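PDB 3IGH: amidohydrolase 3 domain-containing protein from Pyrococcus horikoshii, which is uncharacterised but probably hydrolyses carbon-nitrogen bonds other than peptide bonds, as a likely metal-dependent member of the amidohydrolase superfamily. Local coordinates for residues F63-L68 / F397-P402; G114-R119 / F136-A141; A233-E238 / A259-F264. One frame throughout, in Å; residues are numbered along the deposited sequence.

Interaction 1. Residues F63-L68 / F397-P402; sequences FFDSHL and FSTDSP. With SO4 (sulfate ion), chain B.
This is a buried, mostly polar contact near the centre of the amidohydrolase barrel, where Asp65 and His67 at the end of strand 58-68 meet loop 397-402 after strand 395-397. Asp65 does most of the joining. Its CG stands anti to the backbone N (chi1 -169°), bringing the carboxylate up to the loop. Asp65 OD1 takes the amide N of Thr399 at 3.2 Å on the syn side and, through its anti lone pair, the amide of His67 in an Asx turn. Asp65 OD2 offers its syn lone pair to Thr399 OG1 at 2.5 Å. An alanine here would probably leave the Thr399 hydroxyl without its acceptor, both amides without theirs, and the corner at 66-67 less firmly set. Two backbone bonds join in: Ser66 N to Phe397 O, almost straight (176°), and Asp400 N to His67 O at 2.9 Å. His67 and Asp400 run side by side, ring and carboxylate 81° apart; His67 NE2 hydrogen-bonds to sulfate O1 at 3.0 Å, in the ring plane, and His67 ND1 to Glu338. They are consistent with the first-strand histidine and last-strand aspartate of amidohydrolase metal sites, though no metal is modelled; the sulfate probably marks that pocket, with Asp65 in its second shell.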
ATOM      1  N   PHE A  63      17.783   2.598  15.956  1.00 28.16           N
ATOM      2  CA  PHE A  63      17.016   1.663  16.754  1.00 27.27           C
ATOM      3  C   PHE A  63      15.702   1.303  16.045  1.00 27.64           C
ATOM      4  O   PHE A  63      15.133   2.110  15.294  1.00 28.90           O
ATOM      5  CB  PHE A  63      16.748   2.215  18.159  1.00 29.98           C
ATOM      6  CG  PHE A  63      17.987   2.278  19.031  1.00 30.68           C
ATOM      7  CD1 PHE A  63      18.458   1.136  19.682  1.00 29.73           C
ATOM      8  CD2 PHE A  63      18.682   3.472  19.189  1.00 34.46           C
ATOM      9  CE1 PHE A  63      19.596   1.185  20.495  1.00 33.39           C
ATOM     10  CE2 PHE A  63      19.822   3.537  19.999  1.00 33.46           C
ATOM     11  CZ  PHE A  63      20.283   2.393  20.646  1.00 32.40           C
ATOM     12  N   PHE A  64      15.262   0.073  16.273  1.00 26.45           N
ATOM     13  CA  PHE A  64      14.000  -0.428  15.730  1.00 27.51           C
ATOM     14  C   PHE A  64      13.240  -0.992  16.934  1.00 27.57           C
ATOM     15  O   PHE A  64      13.630  -2.012  17.495  1.00 26.39           O
ATOM     16  CB  PHE A  64      14.312  -1.513  14.687  1.00 25.93           C
ATOM     17  CG  PHE A  64      13.132  -1.946  13.830  1.00 28.88           C
ATOM     18  CD1 PHE A  64      13.320  -2.155  12.468  1.00 27.50           C
ATOM     19  CD2 PHE A  64      11.855  -2.166  14.371  1.00 27.78           C
ATOM     20  CE1 PHE A  64      12.257  -2.554  11.639  1.00 34.44           C
ATOM     21  CE2 PHE A  64      10.793  -2.564  13.559  1.00 29.14           C
ATOM     22  CZ  PHE A  64      11.003  -2.757  12.180  1.00 27.83           C
ATOM     23  N   ASP A  65      12.181  -0.314  17.361  1.00 24.30           N
ATOM     24  CA  ASP A  65      11.394  -0.803  18.482  1.00 27.28           C
ATOM     25  C   ASP A  65      10.357  -1.769  17.932  1.00 30.06           C
ATOM     26  O   ASP A  65       9.413  -1.357  17.283  1.00 27.86           O
ATOM     27  CB  ASP A  65      10.705   0.358  19.211  1.00 24.38           C
ATOM     28  CG  ASP A  65      10.083  -0.061  20.548  1.00 33.91           C
ATOM     29  OD1 ASP A  65       9.379  -1.090  20.622  1.00 29.27           O
ATOM     30  OD2 ASP A  65      10.253   0.680  21.537  1.00 34.39           O
ATOM     31  N   SER A  66      10.513  -3.052  18.225  1.00 26.69           N
ATOM     32  CA  SER A  66       9.677  -4.068  17.573  1.00 25.39           C
ATOM     33  C   SER A  66       8.281  -4.258  18.174  1.00 28.16           C
ATOM     34  O   SER A  66       7.538  -5.142  17.732  1.00 30.86           O
ATOM     35  CB  SER A  66      10.428  -5.406  17.498  1.00 30.21           C
ATOM     36  OG  SER A  66      10.700  -5.907  18.791  1.00 37.19           O
ATOM     37  N   HIS A  67       7.896  -3.424  19.142  1.00 25.49           N
ATOM     38  CA  HIS A  67       6.569  -3.551  19.778  1.00 30.66           C
ATOM     39  C   HIS A  67       6.244  -2.321  20.606  1.00 25.79           C
ATOM     40  O   HIS A  67       6.707  -2.193  21.737  1.00 29.82           O
ATOM     41  CB  HIS A  67       6.520  -4.818  20.656  1.00 26.03           C
ATOM     42  CG  HIS A  67       5.191  -5.095  21.293  1.00 33.58           C
ATOM     43  ND1 HIS A  67       4.546  -6.304  21.148  1.00 42.81           N
ATOM     44  CD2 HIS A  67       4.408  -4.349  22.107  1.00 35.28           C
ATOM     45  CE1 HIS A  67       3.419  -6.286  21.837  1.00 36.18           C
ATOM     46  NE2 HIS A  67       3.305  -5.109  22.422  1.00 39.73           N
ATOM     47  N   LEU A  68       5.433  -1.424  20.055  1.00 27.00           N
ATOM     48  CA  LEU A  68       4.910  -0.314  20.837  1.00 28.52           C
ATOM     49  C   LEU A  68       3.537   0.127  20.340  1.00 28.63           C
ATOM     50  O   LEU A  68       3.037  -0.372  19.328  1.00 30.39           O
ATOM     51  CB  LEU A  68       5.911   0.862  20.889  1.00 30.02           C
ATOM     52  CG  LEU A  68       6.568   1.413  19.622  1.00 36.00           C
ATOM     53  CD1 LEU A  68       5.550   1.999  18.626  1.00 27.11           C
ATOM     54  CD2 LEU A  68       7.565   2.474  20.029  1.00 29.19           C
ATOM     55  N   PHE A 397      14.243  -6.329  20.387  1.00 28.40           N
ATOM     56  CA  PHE A 397      13.986  -5.557  21.602  1.00 27.55           C
ATOM     57  C   PHE A 397      12.897  -4.528  21.343  1.00 28.34           C
ATOM     58  O   PHE A 397      12.758  -3.995  20.234  1.00 28.40           O
ATOM     59  CB  PHE A 397      15.253  -4.835  22.087  1.00 33.19           C
ATOM     60  CG  PHE A 397      16.230  -5.712  22.848  1.00 32.19           C
ATOM     61  CD1 PHE A 397      15.997  -7.073  23.039  1.00 28.48           C
ATOM     62  CD2 PHE A 397      17.407  -5.160  23.350  1.00 35.06           C
ATOM     63  CE1 PHE A 397      16.905  -7.868  23.730  1.00 31.66           C
ATOM     64  CE2 PHE A 397      18.323  -5.942  24.034  1.00 28.60           C
ATOM     65  CZ  PHE A 397      18.069  -7.306  24.225  1.00 34.82           C
ATOM     66  N   SER A 398      12.152  -4.226  22.394  1.00 29.40           N
ATOM     67  CA  SER A 398      11.074  -3.274  22.318  1.00 30.84           C
ATOM     68  C   SER A 398      10.797  -2.704  23.702  1.00 28.63           C
ATOM     69  O   SER A 398      11.335  -3.183  24.693  1.00 28.06           O
ATOM     70  CB  SER A 398       9.817  -3.960  21.779  1.00 32.72           C
ATOM     71  OG  SER A 398       9.517  -5.148  22.484  1.00 34.62           O
ATOM     72  N   THR A 399       9.938  -1.692  23.756  1.00 32.41           N
ATOM     73  CA  THR A 399       9.624  -1.024  25.003  1.00 28.60           C
ATOM     74  C   THR A 399       8.178  -1.224  25.423  1.00 35.11           C
ATOM     75  O   THR A 399       7.851  -0.993  26.585  1.00 32.57           O
ATOM     76  CB  THR A 399       9.877   0.500  24.914  1.00 29.23           C
ATOM     77  OG1 THR A 399       9.168   1.045  23.793  1.00 31.66           O
ATOM     78  CG2 THR A 399      11.368   0.797  24.772  1.00 29.23           C
ATOM     79  N   ASP A 400       7.313  -1.622  24.481  1.00 28.42           N
ATOM     80  CA  ASP A 400       5.862  -1.611  24.683  1.00 28.46           C
ATOM     81  C   ASP A 400       5.407  -0.216  25.109  1.00 29.54           C
ATOM     82  O   ASP A 400       4.456  -0.066  25.872  1.00 28.05           O
ATOM     83  CB  ASP A 400       5.418  -2.692  25.697  1.00 30.43           C
ATOM     84  CG  ASP A 400       3.928  -2.981  25.639  1.00 46.74           C
ATOM     85  OD1 ASP A 400       3.299  -2.736  24.584  1.00 35.67           O
ATOM     86  OD2 ASP A 400       3.383  -3.445  26.664  1.00 44.43           O
ATOM     87  N   SER A 401       6.099   0.807  24.612  1.00 29.05           N
ATOM     88  CA  SER A 401       5.773   2.191  24.923  1.00 30.20           C
ATOM     89  C   SER A 401       4.293   2.457  24.611  1.00 33.26           C
ATOM     90  O   SER A 401       3.784   2.009  23.572  1.00 32.23           O
ATOM     91  CB  SER A 401       6.682   3.126  24.121  1.00 33.90           C
ATOM     92  OG  SER A 401       6.285   4.468  24.277  1.00 42.94           O
ATOM     93  N   PRO A 402       3.591   3.175  25.507  1.00 32.45           N
ATOM     94  CA  PRO A 402       4.046   3.922  26.691  1.00 32.48           C
ATOM     95  C   PRO A 402       4.075   3.196  28.052  1.00 39.75           C
ATOM     96  O   PRO A 402       4.155   3.870  29.092  1.00 33.76           O
ATOM     97  CB  PRO A 402       3.041   5.066  26.750  1.00 31.52           C
ATOM     98  CG  PRO A 402       1.749   4.426  26.288  1.00 31.25           C
ATOM     99  CD  PRO A 402       2.140   3.314  25.315  1.00 27.69           C
TER
HETATM  100  S   SO4 B   1       0.630  -5.930  24.782  1.00 55.65           S
HETATM  101  O1  SO4 B   1       0.620  -4.901  23.762  1.00 45.31           O
HETATM  102  O2  SO4 B   1       1.603  -5.574  25.803  1.00 62.11           O
HETATM  103  O3  SO4 B   1      -0.684  -5.993  25.408  1.00 61.71           O
HETATM  104  O4  SO4 B   1       1.007  -7.212  24.174  1.00 50.26           O

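Interaction 2. Residues G114-R119 / F136-A141; sequences GEWPTR and FHVAVA. With SO4 (sulfate ion), chain I.
Trp116 NE1, on an indole whose far rim rests against Val138, gives its N-H to O1 of a sulfate ion at 3.3 Å, nearly straight at 164°; O3 of the same ion is a second, weak acceptor. The sulfate, which Gln110 holds too, is probably from the crystallisation liquor. The contact lays the loop between helices 110-113 and 119-122 over strand 138-141, the second arm of a beta-hairpin with 129-133 in a mixed sheet distinct from the barrel. Across the two segments the contact is van der Waals packing, of methyls and ring atoms on one another and on two backbone carbonyls. CG of Trp116 is anti to the carbonyl carbon (chi1 -74°), and the indole meets the strand by its rim: Trp116 CZ3 lies 3.7 Å from Val138 CG1, in the ring plane, an edge contact in which the two side chains cross at about a right angle. Two residues on, Val140 rises from the same face of the strand. Val140 CG1 and CG2 both lie 3.7 Å from Pro117 O, and Val140 CG2 is 4.3 Å from Pro117 CG. Pro117 O has no hydrogen-bond partner in the model, and neither has Ala141 O, so the packing buries two acceptors at some probable cost. Arg119 begins the next helix, with Thr118 as its N-cap through a bond from Glu121 N to Thr118 OG1. The arginine chain bends at chi3 and leads away from the strand, NE bonding to Asp160 O and NH1 forming a salt bridge with Asp143. Nearer its root, Arg119 CB lies 3.4 Å from Ala141 O.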
ATOM      1  N   GLY A 114      -4.802  11.089  50.008  1.00 42.45           N
ATOM      2  CA  GLY A 114      -5.504  11.020  51.288  1.00 52.06           C
ATOM      3  C   GLY A 114      -6.913  10.471  51.174  1.00 52.77           C
ATOM      4  O   GLY A 114      -7.537  10.111  52.181  1.00 45.90           O
ATOM      5  N   GLU A 115      -7.394  10.389  49.932  1.00 46.29           N
ATOM      6  CA  GLU A 115      -8.791  10.107  49.604  1.00 48.23           C
ATOM      7  C   GLU A 115      -8.921   9.871  48.090  1.00 45.16           C
ATOM      8  O   GLU A 115      -8.035  10.244  47.326  1.00 46.50           O
ATOM      9  CB  GLU A 115      -9.677  11.292  50.024  1.00 42.77           C
ATOM     10  CG  GLU A 115      -9.217  12.646  49.479  1.00 39.58           C
ATOM     11  CD  GLU A 115     -10.101  13.807  49.921  1.00 61.23           C
ATOM     12  OE1 GLU A 115      -9.568  14.923  50.099  1.00 69.68           O
ATOM     13  OE2 GLU A 115     -11.325  13.614  50.088  1.00 65.78           O
ATOM     14  N   TRP A 116     -10.026   9.262  47.666  1.00 44.12           N
ATOM     15  CA  TRP A 116     -10.300   9.056  46.239  1.00 40.11           C
ATOM     16  C   TRP A 116     -10.796  10.344  45.588  1.00 42.66           C
ATOM     17  O   TRP A 116     -11.548  11.102  46.208  1.00 42.03           O
ATOM     18  CB  TRP A 116     -11.346   7.959  46.055  1.00 35.37           C
ATOM     19  CG  TRP A 116     -10.844   6.566  46.294  1.00 42.68           C
ATOM     20  CD1 TRP A 116     -10.421   6.030  47.482  1.00 43.89           C
ATOM     21  CD2 TRP A 116     -10.744   5.516  45.325  1.00 52.57           C
ATOM     22  NE1 TRP A 116     -10.055   4.716  47.308  1.00 47.60           N
ATOM     23  CE2 TRP A 116     -10.244   4.373  45.995  1.00 55.11           C
ATOM     24  CE3 TRP A 116     -11.026   5.427  43.954  1.00 61.58           C
ATOM     25  CZ2 TRP A 116     -10.014   3.158  45.337  1.00 54.77           C
ATOM     26  CZ3 TRP A 116     -10.805   4.218  43.302  1.00 52.00           C
ATOM     27  CH2 TRP A 116     -10.305   3.100  43.994  1.00 52.04           C
ATOM     28  N   PRO A 117     -10.378  10.612  44.334  1.00 42.23           N
ATOM     29  CA  PRO A 117     -11.006  11.741  43.651  1.00 35.78           C
ATOM     30  C   PRO A 117     -12.406  11.342  43.181  1.00 35.10           C
ATOM     31  O   PRO A 117     -12.699  10.148  43.056  1.00 38.71           O
ATOM     32  CB  PRO A 117     -10.060  12.037  42.477  1.00 41.18           C
ATOM     33  CG  PRO A 117      -9.264  10.803  42.279  1.00 35.71           C
ATOM     34  CD  PRO A 117      -9.365   9.937  43.498  1.00 39.29           C
ATOM     35  N   THR A 118     -13.279  12.326  42.975  1.00 38.14           N
ATOM     36  CA  THR A 118     -14.683  12.040  42.657  1.00 38.76           C
ATOM     37  C   THR A 118     -15.168  12.843  41.453  1.00 33.97           C
ATOM     38  O   THR A 118     -14.625  13.909  41.149  1.00 34.74           O
ATOM     39  CB  THR A 118     -15.636  12.386  43.834  1.00 41.88           C
ATOM     40  OG1 THR A 118     -15.673  13.812  44.007  1.00 39.42           O
ATOM     41  CG2 THR A 118     -15.213  11.689  45.139  1.00 43.13           C
ATOM     42  N   ARG A 119     -16.206  12.311  40.803  1.00 41.02           N
ATOM     43  CA  ARG A 119     -16.971  12.987  39.748  1.00 42.43           C
ATOM     44  C   ARG A 119     -17.329  14.433  40.105  1.00 39.21           C
ATOM     45  O   ARG A 119     -17.104  15.351  39.307  1.00 39.82           O
ATOM     46  CB  ARG A 119     -18.243  12.173  39.448  1.00 40.06           C
ATOM     47  CG  ARG A 119     -19.201  12.804  38.428  1.00 49.05           C
ATOM     48  CD  ARG A 119     -20.543  12.064  38.372  1.00 45.46           C
ATOM     49  NE  ARG A 119     -21.240  12.051  39.662  1.00 51.65           N
ATOM     50  CZ  ARG A 119     -21.979  13.050  40.147  1.00 59.30           C
ATOM     51  NH1 ARG A 119     -22.148  14.180  39.464  1.00 50.59           N
ATOM     52  NH2 ARG A 119     -22.553  12.916  41.334  1.00 52.95           N
ATOM     53  N   PHE A 136      -3.487   1.900  35.976  1.00 39.23           N
ATOM     54  CA  PHE A 136      -4.460   1.940  34.873  1.00 37.66           C
ATOM     55  C   PHE A 136      -5.583   0.888  34.952  1.00 41.76           C
ATOM     56  O   PHE A 136      -6.108   0.465  33.923  1.00 46.71           O
ATOM     57  CB  PHE A 136      -3.746   1.864  33.499  1.00 36.28           C
ATOM     58  CG  PHE A 136      -2.786   3.008  33.226  1.00 44.73           C
ATOM     59  CD1 PHE A 136      -3.203   4.124  32.507  1.00 40.97           C
ATOM     60  CD2 PHE A 136      -1.461   2.954  33.662  1.00 45.52           C
ATOM     61  CE1 PHE A 136      -2.335   5.174  32.242  1.00 41.26           C
ATOM     62  CE2 PHE A 136      -0.581   4.001  33.408  1.00 44.01           C
ATOM     63  CZ  PHE A 136      -1.019   5.117  32.691  1.00 41.98           C
ATOM     64  N   HIS A 137      -5.951   0.464  36.162  1.00 39.94           N
ATOM     65  CA  HIS A 137      -7.048  -0.499  36.320  1.00 41.92           C
ATOM     66  C   HIS A 137      -8.328   0.161  36.839  1.00 41.69           C
ATOM     67  O   HIS A 137      -9.375  -0.485  36.922  1.00 40.98           O
ATOM     68  CB  HIS A 137      -6.644  -1.671  37.227  1.00 43.11           C
ATOM     69  CG  HIS A 137      -5.423  -2.408  36.764  1.00 49.61           C
ATOM     70  ND1 HIS A 137      -5.349  -3.030  35.536  1.00 63.98           N
ATOM     71  CD2 HIS A 137      -4.235  -2.636  37.374  1.00 59.79           C
ATOM     72  CE1 HIS A 137      -4.162  -3.597  35.402  1.00 59.20           C
ATOM     73  NE2 HIS A 137      -3.468  -3.374  36.504  1.00 63.80           N
ATOM     74  N   VAL A 138      -8.233   1.443  37.188  1.00 40.10           N
ATOM     75  CA  VAL A 138      -9.367   2.230  37.678  1.00 39.12           C
ATOM     76  C   VAL A 138      -9.263   3.638  37.096  1.00 34.37           C
ATOM     77  O   VAL A 138      -8.159   4.168  36.912  1.00 36.56           O
ATOM     78  CB  VAL A 138      -9.383   2.337  39.258  1.00 43.83           C
ATOM     79  CG1 VAL A 138     -10.558   3.176  39.746  1.00 42.47           C
ATOM     80  CG2 VAL A 138      -9.441   0.972  39.930  1.00 44.88           C
ATOM     81  N   ALA A 139     -10.415   4.247  36.808  1.00 32.49           N
ATOM     82  CA  ALA A 139     -10.466   5.641  36.406  1.00 30.61           C
ATOM     83  C   ALA A 139     -11.637   6.377  37.036  1.00 30.38           C
ATOM     84  O   ALA A 139     -12.608   5.762  37.472  1.00 35.18           O
ATOM     85  CB  ALA A 139     -10.533   5.756  34.888  1.00 32.60           C
ATOM     86  N   VAL A 140     -11.527   7.700  37.089  1.00 37.45           N
ATOM     87  CA  VAL A 140     -12.632   8.550  37.528  1.00 37.07           C
ATOM     88  C   VAL A 140     -12.917   9.565  36.427  1.00 37.59           C
ATOM     89  O   VAL A 140     -11.995  10.061  35.767  1.00 33.46           O
ATOM     90  CB  VAL A 140     -12.343   9.282  38.880  1.00 37.05           C
ATOM     91  CG1 VAL A 140     -13.615   9.932  39.432  1.00 39.34           C
ATOM     92  CG2 VAL A 140     -11.799   8.321  39.923  1.00 39.74           C
ATOM     93  N   ALA A 141     -14.200   9.863  36.231  1.00 38.31           N
ATOM     94  CA  ALA A 141     -14.635  10.811  35.213  1.00 42.76           C
ATOM     95  C   ALA A 141     -15.664  11.806  35.763  1.00 36.31           C
ATOM     96  O   ALA A 141     -16.454  11.455  36.643  1.00 42.78           O
ATOM     97  CB  ALA A 141     -15.203  10.047  34.012  1.00 36.82           C
TER
HETATM   98  S   SO4 I   8      -8.542   1.922  49.514  1.00 73.08           S
HETATM   99  O1  SO4 I   8      -9.194   3.124  50.037  1.00 68.57           O
HETATM  100  O2  SO4 I   8      -8.729   0.812  50.446  1.00 67.03           O
HETATM  101  O3  SO4 I   8      -9.136   1.576  48.225  1.00 82.79           O
HETATM  102  O4  SO4 I   8      -7.111   2.169  49.352  1.00 75.25           O

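Interaction 3. Residues A233-E238 / A259-F264; sequences AYVTPE and AGVKLF. With SO4 (sulfate ion), chain B.
Pro237 and Leu263 form the apolar centre, Pro237 CG lying 3.8 Å from Leu263 CD2 as the two side chains cross obliquely. Beside them Val261 CG2, anti to its backbone N, reaches the proline ring at CD and comes within 3.3 Å of Val235 O. Tyr234 points to the other face of the paired strands. Gly260 N sits 4.2 Å above one face of the Tyr234 ring, toward the rim, and Tyr234 CE1 touches Ala259 CB; any CB at Gly260 would collide with Tyr234 CE2, so the ring can lie this close only to a residue with no side chain. Between the faces runs parallel pairing: Val235 N bonds to Gly260 O and Lys262 N to Val235 O, both at 2.9 Å. Ala233 O, at the start, accepts from two successive amides, Ala259 N and Gly260 N. At the polar edge Lys262, bent at chi2 and chi4, hydrogen-bonds through NZ to sulfate O4 at 2.8 Å; well apart from it, Tyr234 OH bonds to Asp310. Strand 230-235, helix 237-246 and strand 256-264 make one beta-alpha-beta crossover of the TIM barrel, flanked by strands 202-210 and 310-315, with helix 294-305 packed on Val261 and Leu263.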
ATOM      1  N   ALA A 233       2.531  -1.975  10.753  1.00 25.46           N
ATOM      2  CA  ALA A 233       1.233  -2.001  11.435  1.00 24.47           C
ATOM      3  C   ALA A 233       0.728  -3.415  11.677  1.00 27.21           C
ATOM      4  O   ALA A 233       0.535  -4.187  10.742  1.00 24.79           O
ATOM      5  CB  ALA A 233       0.195  -1.201  10.656  1.00 24.33           C
ATOM      6  N   TYR A 234       0.519  -3.742  12.945  1.00 24.61           N
ATOM      7  CA  TYR A 234      -0.142  -4.990  13.314  1.00 22.35           C
ATOM      8  C   TYR A 234      -1.532  -4.643  13.804  1.00 28.06           C
ATOM      9  O   TYR A 234      -1.705  -4.073  14.887  1.00 24.38           O
ATOM     10  CB  TYR A 234       0.663  -5.751  14.372  1.00 22.92           C
ATOM     11  CG  TYR A 234       1.887  -6.456  13.819  1.00 28.10           C
ATOM     12  CD1 TYR A 234       3.027  -5.737  13.444  1.00 23.53           C
ATOM     13  CD2 TYR A 234       1.917  -7.854  13.702  1.00 22.40           C
ATOM     14  CE1 TYR A 234       4.158  -6.387  12.937  1.00 27.01           C
ATOM     15  CE2 TYR A 234       3.057  -8.518  13.198  1.00 21.41           C
ATOM     16  CZ  TYR A 234       4.167  -7.768  12.821  1.00 29.38           C
ATOM     17  OH  TYR A 234       5.292  -8.390  12.336  1.00 26.74           O
ATOM     18  N   VAL A 235      -2.519  -4.976  12.983  1.00 24.61           N
ATOM     19  CA  VAL A 235      -3.894  -4.573  13.213  1.00 24.00           C
ATOM     20  C   VAL A 235      -4.639  -5.472  14.213  1.00 22.27           C
ATOM     21  O   VAL A 235      -4.227  -6.593  14.507  1.00 25.78           O
ATOM     22  CB  VAL A 235      -4.674  -4.498  11.871  1.00 25.00           C
ATOM     23  CG1 VAL A 235      -3.935  -3.607  10.850  1.00 24.27           C
ATOM     24  CG2 VAL A 235      -4.899  -5.890  11.276  1.00 25.50           C
ATOM     25  N   THR A 236      -5.746  -4.962  14.742  1.00 24.42           N
ATOM     26  CA  THR A 236      -6.634  -5.751  15.589  1.00 25.76           C
ATOM     27  C   THR A 236      -7.384  -6.742  14.688  1.00 32.11           C
ATOM     28  O   THR A 236      -7.483  -6.508  13.472  1.00 30.18           O
ATOM     29  CB  THR A 236      -7.679  -4.847  16.294  1.00 30.36           C
ATOM     30  OG1 THR A 236      -8.482  -4.206  15.301  1.00 28.75           O
ATOM     31  CG2 THR A 236      -6.997  -3.781  17.165  1.00 28.06           C
ATOM     32  N   PRO A 237      -7.895  -7.858  15.262  1.00 31.30           N
ATOM     33  CA  PRO A 237      -8.773  -8.764  14.499  1.00 30.30           C
ATOM     34  C   PRO A 237      -9.966  -8.090  13.814  1.00 27.48           C
ATOM     35  O   PRO A 237     -10.358  -8.512  12.727  1.00 30.27           O
ATOM     36  CB  PRO A 237      -9.279  -9.739  15.568  1.00 33.76           C
ATOM     37  CG  PRO A 237      -8.161  -9.804  16.558  1.00 29.75           C
ATOM     38  CD  PRO A 237      -7.643  -8.374  16.625  1.00 29.92           C
ATOM     39  N   GLU A 238     -10.531  -7.061  14.442  1.00 27.99           N
ATOM     40  CA  GLU A 238     -11.656  -6.336  13.879  1.00 31.08           C
ATOM     41  C   GLU A 238     -11.231  -5.600  12.610  1.00 34.90           C
ATOM     42  O   GLU A 238     -11.954  -5.606  11.608  1.00 29.45           O
ATOM     43  CB  GLU A 238     -12.245  -5.362  14.911  1.00 34.90           C
ATOM     44  CG  GLU A 238     -12.932  -6.033  16.120  1.00 54.00           C
ATOM     45  CD  GLU A 238     -11.974  -6.665  17.161  1.00 73.77           C
ATOM     46  OE1 GLU A 238     -12.454  -7.520  17.938  1.00 77.31           O
ATOM     47  OE2 GLU A 238     -10.760  -6.329  17.212  1.00 37.92           O
ATOM     48  N   ALA A 259       1.393  -4.883   7.990  1.00 25.86           N
ATOM     49  CA  ALA A 259       2.334  -5.965   8.302  1.00 25.33           C
ATOM     50  C   ALA A 259       1.682  -7.252   8.827  1.00 25.42           C
ATOM     51  O   ALA A 259       2.117  -8.351   8.494  1.00 24.32           O
ATOM     52  CB  ALA A 259       3.402  -5.471   9.310  1.00 23.28           C
ATOM     53  N   GLY A 260       0.673  -7.125   9.676  1.00 26.86           N
ATOM     54  CA  GLY A 260       0.145  -8.307  10.354  1.00 26.50           C
ATOM     55  C   GLY A 260      -1.072  -8.059  11.216  1.00 23.48           C
ATOM     56  O   GLY A 260      -1.685  -7.000  11.143  1.00 27.13           O
ATOM     57  N   VAL A 261      -1.415  -9.064  12.016  1.00 24.99           N
ATOM     58  CA  VAL A 261      -2.491  -8.975  13.004  1.00 26.54           C
ATOM     59  C   VAL A 261      -1.888  -9.260  14.384  1.00 23.83           C
ATOM     60  O   VAL A 261      -0.918 -10.021  14.504  1.00 24.86           O
ATOM     61  CB  VAL A 261      -3.654  -9.987  12.687  1.00 28.88           C
ATOM     62  CG1 VAL A 261      -3.187 -11.438  12.816  1.00 27.20           C
ATOM     63  CG2 VAL A 261      -4.882  -9.743  13.579  1.00 24.86           C
ATOM     64  N   LYS A 262      -2.473  -8.662  15.417  1.00 27.42           N
ATOM     65  CA  LYS A 262      -2.039  -8.887  16.784  1.00 27.63           C
ATOM     66  C   LYS A 262      -3.116  -9.636  17.581  1.00 24.42           C
ATOM     67  O   LYS A 262      -4.271  -9.220  17.621  1.00 27.66           O
ATOM     68  CB  LYS A 262      -1.668  -7.552  17.451  1.00 28.08           C
ATOM     69  CG  LYS A 262      -1.389  -7.613  18.958  1.00 29.52           C
ATOM     70  CD  LYS A 262      -0.229  -8.532  19.309  1.00 36.09           C
ATOM     71  CE  LYS A 262      -0.041  -8.612  20.820  1.00 48.91           C
ATOM     72  NZ  LYS A 262       0.345  -7.315  21.429  1.00 50.79           N
ATOM     73  N   LEU A 263      -2.710 -10.746  18.191  1.00 24.18           N
ATOM     74  CA  LEU A 263      -3.586 -11.593  19.013  1.00 25.30           C
ATOM     75  C   LEU A 263      -3.074 -11.723  20.449  1.00 28.46           C
ATOM     76  O   LEU A 263      -1.892 -11.491  20.722  1.00 29.94           O
ATOM     77  CB  LEU A 263      -3.674 -13.006  18.413  1.00 28.48           C
ATOM     78  CG  LEU A 263      -4.104 -13.087  16.941  1.00 33.59           C
ATOM     79  CD1 LEU A 263      -3.966 -14.502  16.434  1.00 26.21           C
ATOM     80  CD2 LEU A 263      -5.513 -12.585  16.811  1.00 36.96           C
ATOM     81  N   PHE A 264      -3.961 -12.159  21.340  1.00 28.98           N
ATOM     82  CA  PHE A 264      -3.666 -12.310  22.772  1.00 31.01           C
ATOM     83  C   PHE A 264      -4.032 -13.713  23.235  1.00 36.90           C
ATOM     84  O   PHE A 264      -5.088 -14.228  22.881  1.00 31.21           O
ATOM     85  CB  PHE A 264      -4.495 -11.313  23.586  1.00 33.09           C
ATOM     86  CG  PHE A 264      -4.144  -9.879  23.331  1.00 36.67           C
ATOM     87  CD1 PHE A 264      -3.207  -9.228  24.136  1.00 45.48           C
ATOM     88  CD2 PHE A 264      -4.747  -9.172  22.292  1.00 35.15           C
ATOM     89  CE1 PHE A 264      -2.875  -7.894  23.907  1.00 52.10           C
ATOM     90  CE2 PHE A 264      -4.413  -7.838  22.047  1.00 40.68           C
ATOM     91  CZ  PHE A 264      -3.479  -7.199  22.859  1.00 46.71           C
TER
HETATM   92  S   SO4 B   1       0.630  -5.930  24.782  1.00 55.65           S
HETATM   93  O1  SO4 B   1       0.620  -4.901  23.762  1.00 45.31           O
HETATM   94  O2  SO4 B   1       1.603  -5.574  25.803  1.00 62.11           O
HETATM   95  O3  SO4 B   1      -0.684  -5.993  25.408  1.00 61.71           O
HETATM   96  O4  SO4 B   1       1.007  -7.212  24.174  1.00 50.26           O

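Interactions 1 and 3 belong to the barrel, their centres about 16 Å apart, and they meet where His67 CE1 lies 3.3 Å from Lys262 NZ. Both touch the same sulfate, which His314 and His339 also hold, so strands far apart in sequence converge on one probable active-site pocket. Interaction 2 lies about 30 Å from interaction 1 and about 32 Å from interaction 3 between centres, in the separate mixed sheet that includes strands 129-133 and 138-141; its nearest atoms come within about 6 Å of interaction 1 without touching. Along the chain, interaction 1 closes a long loop from the first barrel strand to the last; interactions 2 and 3 follow one another inside it.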